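PDB 2EGJ: putative esterase aq_1494 from Aquifex aeolicus, which probably hydrolyses acyl-CoA thioesters, as a hotdog-fold member of the 4-hydroxybenzoyl-CoA thioesterase family. Local coordinates for residues Arg7-Tyr12 with Lys65-Asp70; Ser23-Tyr28 with Ala59-Lys64; Asp71-His76 with Tyr91-Glu96. One frame throughout, in Å; residues are numbered along the deposited sequence.

Contact 1 of 3, residues Arg7-Tyr12 with Lys65-Asp70; sequences RRVQFY and KPLFYD
Val9 and Asp70 bring the two backbones together where they run almost square to each other, 87° apart end to end, with CA of Val9 4.8 Å from CA of Asp70; here the residues just after strand 3-8 meet the loop between strands 52-63 and 72-82. A single backbone bond joins them, Asp70 N to Val9 O at 3.1 Å; water 1 donates to the same Val9 O and to Asp70 OD1, linking that carbonyl to the carboxylate. Val9 packs against the loop, its CB and both methyls round the carbonyl oxygen of Phe68, while CG2 also meets CB of Leu67. The aromatic contact is T-shaped: Phe11 brings its edge over the middle of the Tyr69 ring, CD1 of Phe11 lying 3.6 Å from CG of Tyr69 with the planes at 83°. The other face of the tyrosine is covered by CB of Asp70, which leaves the ring sandwiched. Arg8 runs alongside Asp70, and a bend at chi3 brings NH1 of Arg8 to 3.0 Å from Asp70 O. That bond lies in the carbonyl plane but is bent at the hydrogen, 132°. The salt bridge from the same NH1 to Asp70 OD1 is long, 3.8 Å. An alanine in place of Arg8 removes the donor and the alkyl arm beside Asp70, which would probably leave the Asp70 carbonyl without this side-chain partner and the carboxylate with less positive charge nearby. In the second subunit, Arg38 forms a salt bridge with OD1 and Ser45 a hydrogen bond with OD2. Arg38 of that subunit probably does most to stabilise the negative charge of Asp70, Arg8 adding a weaker share, and the loop is thereby coupled to the subunit interface.

Contact 2 of 3, residues Ser23-Tyr28 with Ala59-Lys64; sequences SNYFRY and AYCEYK
Tyr25 and Tyr63 make the aromatic part of this contact, a T-shaped pair with ring planes at 90° and centroids 5.0 Å apart. The edge of Tyr63 points at the face of Tyr25: CE1 of Tyr63 sits over that face, toward its rim, 3.5 Å from CD2 of Tyr25. The two tyrosines point in opposite senses as they pass. Tyr63 has CG anti to its carbonyl carbon (chi1 -58°), which sends the ring toward His22, ahead of Ser23, where the hydroxyl is hydrogen-bonded to the carbonyl oxygen of His22.

Sulfur adds a second kind of contact. SG of Cys61 stands obliquely to the Tyr25 ring, 5.2 Å from its centroid, and it also lies over one face of the Tyr63 ring, so it touches both tyrosines.

Apolar packing is carried by Phe26. The far end of its ring reaches the strand, with CE1 of Phe26 3.7 Å from CB of Ala59 and CZ of Phe26 equally close to CB of Cys61. Beside these, CE2 of Phe26 lies 3.4 Å from OH of Tyr63, the phenylalanine set nearly perpendicular to the tyrosine side chain. Phe26 also stacks on Phe26 of the fourth subunit, so the packing runs on into that chain, whose strand pairs antiparallel with residues 59-62 and carries the sheet across the interface.

Helix and strand axes pass 9.4 Å apart at 117°, a separation that large side chains fill without any hydrogen bond between the two segments. A long helix laid across the concave side of an antiparallel sheet is the hallmark of the hotdog fold, and this is where the first turns of helix 23-39 rest on strand 52-63.

Contact 3 of 3, residues Asp71-His76 with Tyr91-Glu96; sequences DVFEVH and YIVFKE
Glu74 and Phe94 form a hydrogen-bonded pair in an antiparallel arrangement whose segment axes run at 162° and approach to 4.6 Å. Glu74 N gives to Phe94 O at 2.9 Å and Phe94 N returns a bond to Glu74 O; His76 and Ile92 repeat the exchange, with Val75 and Val93 as the non-hydrogen-bonded pair between them. The CA of Val93 adds a CA-H...O contact to Glu74 O, 3.4 Å away.

Phe94 and His76 are diagonal neighbours on the face that also carries Glu74 and Ile92. Their side chains stand roughly crosswise, and the edge of the phenylalanine is directed at the imidazole face in an inclined T-shaped pair, planes at 63°, with CD2 of Phe94 3.5 Å from CE1 of His76. The other face carries Val75 and Val93. CG1 of Val75 meets the edge of the Tyr91 ring, while CG1 of Val93 touches CD1 of Phe73 at 3.7 Å.

At the open end of the strand pair Lys95 reaches across to Asp71. NZ of Lys95 gives a 2.7 Å salt bridge to OD2 of Asp71, coming from above the carboxylate plane. CG of Lys95 stands between its backbone N and carbonyl carbon (chi1 62°) and the chain bends further out, carrying the ammonium group back toward the aspartate. The same OD2 accepts from Phe68 N, so it holds the preceding turn as well. Water 2 bridges Val72 O and Glu96 N nearby.

These segments belong to the hairpin of strands 72-82 and 86-95. Strand 3-8 pairs along the outer side of the first and strand 98-111 along that of the second, while Phe29 of helix 23-39 covers the face of Val75 and Val93.

From the N terminus, strand 3-8 leads into residues 7-12, and contact 1 closes a long loop when the chain returns at 65-70. Contact 2 is nested within that loop: residues 23-28, in helix 23-39, are met again by strand 52-63 at 59-64. Contact 3 follows in series, 71-76 continuing directly from contact 1 and closing a short hairpin at 91-96. Contacts 1 and 3 meet where strand 3-8 pairs with strand 72-82, Val9 N probably bonding to Asp71 O and Arg7 O to Phe73 N. The helix connects all three, as Tyr25 and Tyr28 pack on Leu67 of contact 1 and Tyr28 touches Phe73 of contact 3.

Contact 1 of 3, residues Arg7-Tyr12 with Lys65-Asp70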
loop_
_atom_site.group_PDB
_atom_site.type_symbol
_atom_site.label_atom_id
_atom_site.label_comp_id
_atom_site.label_asym_id
_atom_site.label_seq_id
_atom_site.Cartn_x
_atom_site.Cartn_y
_atom_site.Cartn_z
ATOM N N ARG A 7 8.841 14.158 7.742
ATOM C CA ARG A 7 8.146 13.504 6.631
ATOM C C ARG A 7 6.947 14.315 6.168
ATOM O O ARG A 7 6.244 14.910 6.979
ATOM C CB ARG A 7 7.684 12.113 7.094
ATOM C CG ARG A 7 6.856 11.267 6.064
ATOM C CD ARG A 7 7.657 10.888 4.834
ATOM N NE ARG A 7 7.328 9.509 4.416
ATOM C CZ ARG A 7 6.207 9.157 3.784
ATOM N NH1 ARG A 7 5.298 10.082 3.443
ATOM N NH2 ARG A 7 6.001 7.876 3.474
ATOM N N ARG A 8 6.706 14.311 4.861
ATOM C CA ARG A 8 5.507 14.920 4.303
ATOM C C ARG A 8 4.491 13.861 3.814
ATOM O O ARG A 8 4.872 12.873 3.190
ATOM C CB ARG A 8 5.883 15.897 3.201
ATOM C CG ARG A 8 4.677 16.717 2.704
ATOM C CD ARG A 8 5.025 17.478 1.427
ATOM N NE ARG A 8 5.986 18.573 1.658
ATOM C CZ ARG A 8 5.668 19.785 2.128
ATOM N NH1 ARG A 8 4.420 20.093 2.483
ATOM N NH2 ARG A 8 6.623 20.705 2.259
ATOM N N VAL A 9 3.217 14.054 4.137
ATOM C CA VAL A 9 2.142 13.110 3.730
ATOM C C VAL A 9 1.947 13.141 2.211
ATOM O O VAL A 9 1.773 14.244 1.598
ATOM C CB VAL A 9 0.802 13.409 4.421
ATOM C CG1 VAL A 9 -0.292 12.487 3.903
ATOM C CG2 VAL A 9 0.920 13.283 5.954
ATOM N N GLN A 10 1.995 11.953 1.600
ATOM C CA GLN A 10 1.696 11.802 0.170
ATOM C C GLN A 10 0.236 11.476 -0.104
ATOM O O GLN A 10 -0.470 10.897 0.740
ATOM C CB GLN A 10 2.585 10.704 -0.454
ATOM C CG GLN A 10 4.083 10.922 -0.212
ATOM C CD GLN A 10 4.594 12.213 -0.815
ATOM O OE1 GLN A 10 4.343 12.505 -1.976
ATOM N NE2 GLN A 10 5.299 13.014 -0.006
ATOM N N PHE A 11 -0.221 11.803 -1.315
ATOM C CA PHE A 11 -1.635 11.663 -1.641
ATOM C C PHE A 11 -2.125 10.223 -1.522
ATOM O O PHE A 11 -3.195 9.957 -0.956
ATOM C CB PHE A 11 -1.936 12.213 -3.037
ATOM C CG PHE A 11 -3.383 12.569 -3.218
ATOM C CD1 PHE A 11 -3.879 13.750 -2.676
ATOM C CD2 PHE A 11 -4.243 11.713 -3.902
ATOM C CE1 PHE A 11 -5.219 14.078 -2.822
ATOM C CE2 PHE A 11 -5.591 12.023 -4.044
ATOM C CZ PHE A 11 -6.073 13.211 -3.497
ATOM N N TYR A 12 -1.312 9.283 -2.020
ATOM C CA TYR A 12 -1.689 7.876 -1.940
ATOM C C TYR A 12 -1.774 7.326 -0.506
ATOM O O TYR A 12 -2.312 6.255 -0.322
ATOM C CB TYR A 12 -0.767 7.005 -2.802
ATOM C CG TYR A 12 0.678 6.975 -2.331
ATOM C CD1 TYR A 12 1.086 6.083 -1.338
ATOM C CD2 TYR A 12 1.637 7.810 -2.906
ATOM C CE1 TYR A 12 2.403 6.040 -0.898
ATOM C CE2 TYR A 12 2.982 7.789 -2.473
ATOM C CZ TYR A 12 3.347 6.887 -1.470
ATOM O OH TYR A 12 4.642 6.825 -1.054
ATOM N N LYS A 65 -5.085 13.193 16.521
ATOM C CA LYS A 65 -5.527 14.147 15.517
ATOM C C LYS A 65 -5.076 13.581 14.181
ATOM O O LYS A 65 -4.005 12.990 14.111
ATOM C CB LYS A 65 -4.859 15.508 15.729
ATOM C CG LYS A 65 -5.309 16.221 17.041
ATOM C CD LYS A 65 -6.774 16.630 16.936
ATOM C CE LYS A 65 -7.327 17.131 18.277
ATOM N NZ LYS A 65 -6.834 18.514 18.568
ATOM N N PRO A 66 -5.870 13.776 13.130
ATOM C CA PRO A 66 -5.499 13.256 11.800
ATOM C C PRO A 66 -4.353 13.969 11.091
ATOM O O PRO A 66 -4.044 15.130 11.392
ATOM C CB PRO A 66 -6.770 13.452 10.974
ATOM C CG PRO A 66 -7.482 14.563 11.626
ATOM C CD PRO A 66 -7.186 14.437 13.113
ATOM N N LEU A 67 -3.728 13.239 10.155
ATOM C CA LEU A 67 -2.840 13.815 9.177
ATOM C C LEU A 67 -3.583 13.905 7.857
ATOM O O LEU A 67 -4.340 12.984 7.482
ATOM C CB LEU A 67 -1.569 12.960 8.979
ATOM C CG LEU A 67 -0.558 12.929 10.139
ATOM C CD1 LEU A 67 0.404 11.734 9.958
ATOM C CD2 LEU A 67 0.232 14.244 10.347
ATOM N N PHE A 68 -3.366 15.028 7.177
ATOM C CA PHE A 68 -3.966 15.286 5.874
ATOM C C PHE A 68 -2.924 15.318 4.781
ATOM O O PHE A 68 -1.728 15.491 5.038
ATOM C CB PHE A 68 -4.695 16.631 5.884
ATOM C CG PHE A 68 -5.722 16.756 6.994
ATOM C CD1 PHE A 68 -6.923 16.069 6.933
ATOM C CD2 PHE A 68 -5.496 17.600 8.060
ATOM C CE1 PHE A 68 -7.877 16.194 7.939
ATOM C CE2 PHE A 68 -6.454 17.723 9.084
ATOM C CZ PHE A 68 -7.633 17.027 9.008
ATOM N N TYR A 69 -3.374 15.169 3.539
ATOM C CA TYR A 69 -2.457 15.299 2.415
ATOM C C TYR A 69 -1.596 16.565 2.532
ATOM O O TYR A 69 -2.129 17.661 2.784
ATOM C CB TYR A 69 -3.250 15.323 1.104
ATOM C CG TYR A 69 -2.409 15.679 -0.074
ATOM C CD1 TYR A 69 -1.279 14.909 -0.415
ATOM C CD2 TYR A 69 -2.726 16.805 -0.868
ATOM C CE1 TYR A 69 -0.483 15.258 -1.522
ATOM C CE2 TYR A 69 -1.948 17.146 -1.955
ATOM C CZ TYR A 69 -0.840 16.382 -2.287
ATOM O OH TYR A 69 -0.076 16.757 -3.377
ATOM N N ASP A 70 -0.289 16.394 2.343
ATOM C CA ASP A 70 0.717 17.471 2.275
ATOM C C ASP A 70 1.155 18.002 3.650
ATOM O O ASP A 70 2.037 18.864 3.720
ATOM C CB ASP A 70 0.253 18.626 1.348
ATOM C CG ASP A 70 1.320 19.073 0.368
ATOM O OD1 ASP A 70 2.176 18.262 -0.030
ATOM O OD2 ASP A 70 1.281 20.258 -0.048
HETATM O O HOH W 1 2.918 15.693 -0.532
#

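Contact 2 of 3, residues Ser23-Tyr28 with Ala59-Lys64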
loop_
_atom_site.group_PDB
_atom_site.type_symbol
_atom_site.label_atom_id
_atom_site.label_comp_id
_atom_site.label_asym_id
_atom_site.label_seq_id
_atom_site.Cartn_x
_atom_site.Cartn_y
_atom_site.Cartn_z
ATOM N N SER A 23 -3.140 2.349 8.914
ATOM C CA SER A 23 -2.096 1.351 8.653
ATOM C C SER A 23 -0.791 2.003 8.177
ATOM O O SER A 23 0.290 1.439 8.388
ATOM C CB SER A 23 -2.580 0.312 7.637
ATOM O OG SER A 23 -2.767 0.900 6.362
ATOM N N ASN A 24 -0.871 3.191 7.564
ATOM C CA ASN A 24 0.337 3.852 7.046
ATOM C C ASN A 24 1.227 4.394 8.150
ATOM O O ASN A 24 2.398 4.656 7.939
ATOM C CB ASN A 24 -0.006 4.972 6.047
ATOM C CG ASN A 24 -0.590 4.438 4.763
ATOM O OD1 ASN A 24 -1.489 5.056 4.146
ATOM N ND2 ASN A 24 -0.116 3.277 4.355
ATOM N N TYR A 25 0.659 4.598 9.335
ATOM C CA TYR A 25 1.470 5.114 10.440
ATOM C C TYR A 25 2.600 4.131 10.742
ATOM O O TYR A 25 3.721 4.555 11.023
ATOM C CB TYR A 25 0.627 5.349 11.687
ATOM C CG TYR A 25 -0.160 6.647 11.585
ATOM C CD1 TYR A 25 0.184 7.746 12.356
ATOM C CD2 TYR A 25 -1.254 6.755 10.733
ATOM C CE1 TYR A 25 -0.542 8.940 12.288
ATOM C CE2 TYR A 25 -1.989 7.958 10.643
ATOM C CZ TYR A 25 -1.622 9.041 11.422
ATOM O OH TYR A 25 -2.371 10.217 11.343
ATOM N N PHE A 26 2.294 2.838 10.673
ATOM C CA PHE A 26 3.339 1.812 10.891
ATOM C C PHE A 26 4.473 1.885 9.866
ATOM O O PHE A 26 5.633 1.595 10.187
ATOM C CB PHE A 26 2.702 0.423 10.976
ATOM C CG PHE A 26 1.714 0.330 12.107
ATOM C CD1 PHE A 26 2.175 0.203 13.429
ATOM C CD2 PHE A 26 0.344 0.502 11.873
ATOM C CE1 PHE A 26 1.260 0.185 14.511
ATOM C CE2 PHE A 26 -0.570 0.489 12.945
ATOM C CZ PHE A 26 -0.098 0.314 14.263
ATOM N N ARG A 27 4.129 2.269 8.641
ATOM C CA ARG A 27 5.116 2.473 7.584
ATOM C C ARG A 27 5.996 3.673 7.923
ATOM O O ARG A 27 7.216 3.609 7.838
ATOM C CB ARG A 27 4.399 2.615 6.242
ATOM C CG ARG A 27 3.610 1.317 5.948
ATOM C CD ARG A 27 2.844 1.360 4.603
ATOM N NE ARG A 27 2.168 0.071 4.405
ATOM C CZ ARG A 27 1.746 -0.376 3.221
ATOM N NH1 ARG A 27 1.932 0.355 2.116
ATOM N NH2 ARG A 27 1.170 -1.569 3.130
ATOM N N TYR A 28 5.382 4.758 8.389
ATOM C CA TYR A 28 6.174 5.920 8.849
ATOM C C TYR A 28 7.140 5.527 9.969
ATOM O O TYR A 28 8.294 5.988 9.964
ATOM C CB TYR A 28 5.258 7.042 9.370
ATOM C CG TYR A 28 4.281 7.639 8.370
ATOM C CD1 TYR A 28 4.576 7.722 7.019
ATOM C CD2 TYR A 28 3.062 8.198 8.827
ATOM C CE1 TYR A 28 3.675 8.310 6.113
ATOM C CE2 TYR A 28 2.160 8.773 7.942
ATOM C CZ TYR A 28 2.477 8.849 6.592
ATOM O OH TYR A 28 1.584 9.441 5.716
ATOM N N ALA A 59 2.948 -4.240 17.930
ATOM C CA ALA A 59 2.922 -2.845 17.509
ATOM C C ALA A 59 1.628 -2.240 18.030
ATOM O O ALA A 59 0.591 -2.907 18.040
ATOM C CB ALA A 59 2.998 -2.744 15.983
ATOM N N TYR A 60 1.710 -0.994 18.499
ATOM C CA TYR A 60 0.551 -0.299 19.052
ATOM C C TYR A 60 0.591 1.121 18.539
ATOM O O TYR A 60 1.670 1.711 18.472
ATOM C CB TYR A 60 0.663 -0.256 20.574
ATOM C CG TYR A 60 -0.364 0.659 21.216
ATOM C CD1 TYR A 60 -1.663 0.217 21.418
ATOM C CD2 TYR A 60 -0.016 1.956 21.634
ATOM C CE1 TYR A 60 -2.632 1.055 22.002
ATOM C CE2 TYR A 60 -0.980 2.807 22.233
ATOM C CZ TYR A 60 -2.275 2.333 22.417
ATOM O OH TYR A 60 -3.234 3.144 23.008
ATOM N N CYS A 61 -0.564 1.672 18.160
ATOM C CA CYS A 61 -0.632 3.096 17.829
ATOM C C CYS A 61 -1.938 3.644 18.370
ATOM O O CYS A 61 -2.983 2.993 18.278
ATOM C CB CYS A 61 -0.577 3.349 16.308
ATOM S SG CYS A 61 -0.245 5.092 15.898
ATOM N N GLU A 62 -1.860 4.843 18.927
ATOM C CA GLU A 62 -3.079 5.574 19.294
ATOM C C GLU A 62 -3.141 6.873 18.499
ATOM O O GLU A 62 -2.124 7.541 18.308
ATOM C CB GLU A 62 -3.147 5.814 20.781
ATOM C CG GLU A 62 -1.915 6.378 21.402
ATOM C CD GLU A 62 -2.100 6.580 22.895
ATOM O OE1 GLU A 62 -2.588 5.653 23.606
ATOM O OE2 GLU A 62 -1.766 7.689 23.341
ATOM N N TYR A 63 -4.325 7.199 18.002
ATOM C CA TYR A 63 -4.475 8.258 17.011
ATOM C C TYR A 63 -5.230 9.393 17.666
ATOM O O TYR A 63 -6.328 9.181 18.180
ATOM C CB TYR A 63 -5.245 7.724 15.791
ATOM C CG TYR A 63 -4.550 6.526 15.174
ATOM C CD1 TYR A 63 -3.633 6.698 14.134
ATOM C CD2 TYR A 63 -4.783 5.229 15.652
ATOM C CE1 TYR A 63 -2.978 5.602 13.568
ATOM C CE2 TYR A 63 -4.100 4.124 15.116
ATOM C CZ TYR A 63 -3.201 4.328 14.066
ATOM O OH TYR A 63 -2.542 3.246 13.520
ATOM N N LYS A 64 -4.630 10.577 17.672
ATOM C CA LYS A 64 -5.182 11.712 18.424
ATOM C C LYS A 64 -5.829 12.769 17.531
ATOM O O LYS A 64 -6.969 13.212 17.788
ATOM C CB LYS A 64 -4.093 12.344 19.283
ATOM C CG LYS A 64 -3.452 11.346 20.244
ATOM C CD LYS A 64 -2.387 12.021 21.101
ATOM C CE LYS A 64 -1.828 11.020 22.114
ATOM N NZ LYS A 64 -2.879 10.518 23.060
#

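Contact 3 of 3, residues Asp71-His76 with Tyr91-Glu96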
loop_
_atom_site.group_PDB
_atom_site.type_symbol
_atom_site.label_atom_id
_atom_site.label_comp_id
_atom_site.label_asym_id
_atom_site.label_seq_id
_atom_site.Cartn_x
_atom_site.Cartn_y
_atom_site.Cartn_z
ATOM N N ASP A 71 0.589 17.461 4.726
ATOM C CA ASP A 71 1.053 17.810 6.085
ATOM C C ASP A 71 2.504 17.410 6.237
ATOM O O ASP A 71 2.901 16.328 5.779
ATOM C CB ASP A 71 0.235 17.126 7.195
ATOM C CG ASP A 71 -1.084 17.839 7.518
ATOM O OD1 ASP A 71 -1.315 18.986 7.038
ATOM O OD2 ASP A 71 -1.902 17.228 8.260
ATOM N N VAL A 72 3.293 18.285 6.869
ATOM C CA VAL A 72 4.647 17.940 7.289
ATOM C C VAL A 72 4.565 17.594 8.763
ATOM O O VAL A 72 3.962 18.337 9.581
ATOM C CB VAL A 72 5.650 19.094 7.051
ATOM C CG1 VAL A 72 7.023 18.751 7.612
ATOM C CG2 VAL A 72 5.749 19.405 5.566
ATOM N N PHE A 73 5.125 16.445 9.111
ATOM C CA PHE A 73 5.130 15.997 10.488
ATOM C C PHE A 73 6.516 15.476 10.880
ATOM O O PHE A 73 7.379 15.302 10.023
ATOM C CB PHE A 73 4.038 14.945 10.736
ATOM C CG PHE A 73 4.210 13.668 9.927
ATOM C CD1 PHE A 73 4.875 12.582 10.471
ATOM C CD2 PHE A 73 3.686 13.564 8.634
ATOM C CE1 PHE A 73 5.042 11.406 9.750
ATOM C CE2 PHE A 73 3.843 12.373 7.888
ATOM C CZ PHE A 73 4.512 11.302 8.447
ATOM N N GLU A 74 6.715 15.272 12.179
ATOM C CA GLU A 74 7.955 14.738 12.727
ATOM C C GLU A 74 7.618 13.531 13.588
ATOM O O GLU A 74 6.658 13.552 14.355
ATOM C CB GLU A 74 8.685 15.773 13.581
ATOM C CG GLU A 74 9.257 16.923 12.818
ATOM C CD GLU A 74 10.077 17.877 13.709
ATOM O OE1 GLU A 74 10.017 17.761 14.966
ATOM O OE2 GLU A 74 10.784 18.730 13.123
ATOM N N VAL A 75 8.381 12.464 13.413
ATOM C CA VAL A 75 8.302 11.306 14.274
ATOM C C VAL A 75 9.482 11.395 15.261
ATOM O O VAL A 75 10.641 11.475 14.836
ATOM C CB VAL A 75 8.355 9.997 13.447
ATOM C CG1 VAL A 75 8.237 8.754 14.367
ATOM C CG2 VAL A 75 7.233 9.985 12.381
ATOM N N HIS A 76 9.168 11.435 16.553
ATOM C CA HIS A 76 10.209 11.421 17.596
ATOM C C HIS A 76 10.310 9.994 18.067
ATOM O O HIS A 76 9.380 9.459 18.703
ATOM C CB HIS A 76 9.833 12.294 18.782
ATOM C CG HIS A 76 9.797 13.761 18.483
ATOM N ND1 HIS A 76 9.416 14.271 17.263
ATOM C CD2 HIS A 76 10.040 14.832 19.276
ATOM C CE1 HIS A 76 9.447 15.595 17.309
ATOM N NE2 HIS A 76 9.831 15.958 18.517
ATOM N N TYR A 91 7.298 6.047 19.724
ATOM C CA TYR A 91 7.210 7.090 18.705
ATOM C C TYR A 91 6.171 8.085 19.177
ATOM O O TYR A 91 5.149 7.691 19.730
ATOM C CB TYR A 91 6.723 6.499 17.376
ATOM C CG TYR A 91 7.414 5.192 17.011
ATOM C CD1 TYR A 91 8.492 5.187 16.141
ATOM C CD2 TYR A 91 6.961 3.962 17.533
ATOM C CE1 TYR A 91 9.144 3.990 15.793
ATOM C CE2 TYR A 91 7.619 2.743 17.194
ATOM C CZ TYR A 91 8.704 2.788 16.316
ATOM O OH TYR A 91 9.331 1.619 15.943
ATOM N N ILE A 92 6.452 9.369 18.992
ATOM C CA ILE A 92 5.421 10.404 19.107
ATOM C C ILE A 92 5.426 11.167 17.795
ATOM O O ILE A 92 6.487 11.597 17.322
ATOM C CB ILE A 92 5.649 11.402 20.288
ATOM C CG1 ILE A 92 5.965 10.677 21.594
ATOM C CG2 ILE A 92 4.373 12.228 20.487
ATOM C CD1 ILE A 92 6.620 11.650 22.656
ATOM N N VAL A 93 4.244 11.333 17.205
ATOM C CA VAL A 93 4.100 12.036 15.943
ATOM C C VAL A 93 3.526 13.423 16.235
ATOM O O VAL A 93 2.479 13.529 16.875
ATOM C CB VAL A 93 3.159 11.299 14.986
ATOM C CG1 VAL A 93 3.075 12.034 13.661
ATOM C CG2 VAL A 93 3.633 9.852 14.771
ATOM N N PHE A 94 4.240 14.458 15.798
ATOM C CA PHE A 94 3.782 15.845 15.951
ATOM C C PHE A 94 3.590 16.458 14.589
ATOM O O PHE A 94 4.441 16.289 13.716
ATOM C CB PHE A 94 4.854 16.690 16.667
ATOM C CG PHE A 94 5.069 16.310 18.108
ATOM C CD1 PHE A 94 4.171 16.719 19.091
ATOM C CD2 PHE A 94 6.168 15.539 18.475
ATOM C CE1 PHE A 94 4.374 16.353 20.444
ATOM C CE2 PHE A 94 6.385 15.186 19.808
ATOM C CZ PHE A 94 5.478 15.588 20.787
ATOM N N LYS A 95 2.529 17.241 14.419
ATOM C CA LYS A 95 2.530 18.172 13.303
ATOM C C LYS A 95 2.593 19.573 13.907
ATOM O O LYS A 95 1.674 19.973 14.619
ATOM C CB LYS A 95 1.343 17.976 12.355
ATOM C CG LYS A 95 -0.039 18.169 12.910
ATOM C CD LYS A 95 -1.101 17.747 11.854
ATOM C CE LYS A 95 -1.782 18.910 11.195
ATOM N NZ LYS A 95 -3.007 18.476 10.447
ATOM N N GLU A 96 3.712 20.258 13.659
ATOM C CA GLU A 96 4.088 21.447 14.409
ATOM C C GLU A 96 3.978 21.154 15.912
ATOM O O GLU A 96 4.707 20.301 16.444
ATOM C CB GLU A 96 3.225 22.629 13.949
ATOM C CG GLU A 96 3.606 23.102 12.564
ATOM C CD GLU A 96 2.587 24.025 11.910
ATOM O OE1 GLU A 96 1.388 24.048 12.310
ATOM O OE2 GLU A 96 3.000 24.729 10.956
HETATM O O HOH W 2 5.748 19.489 11.712
#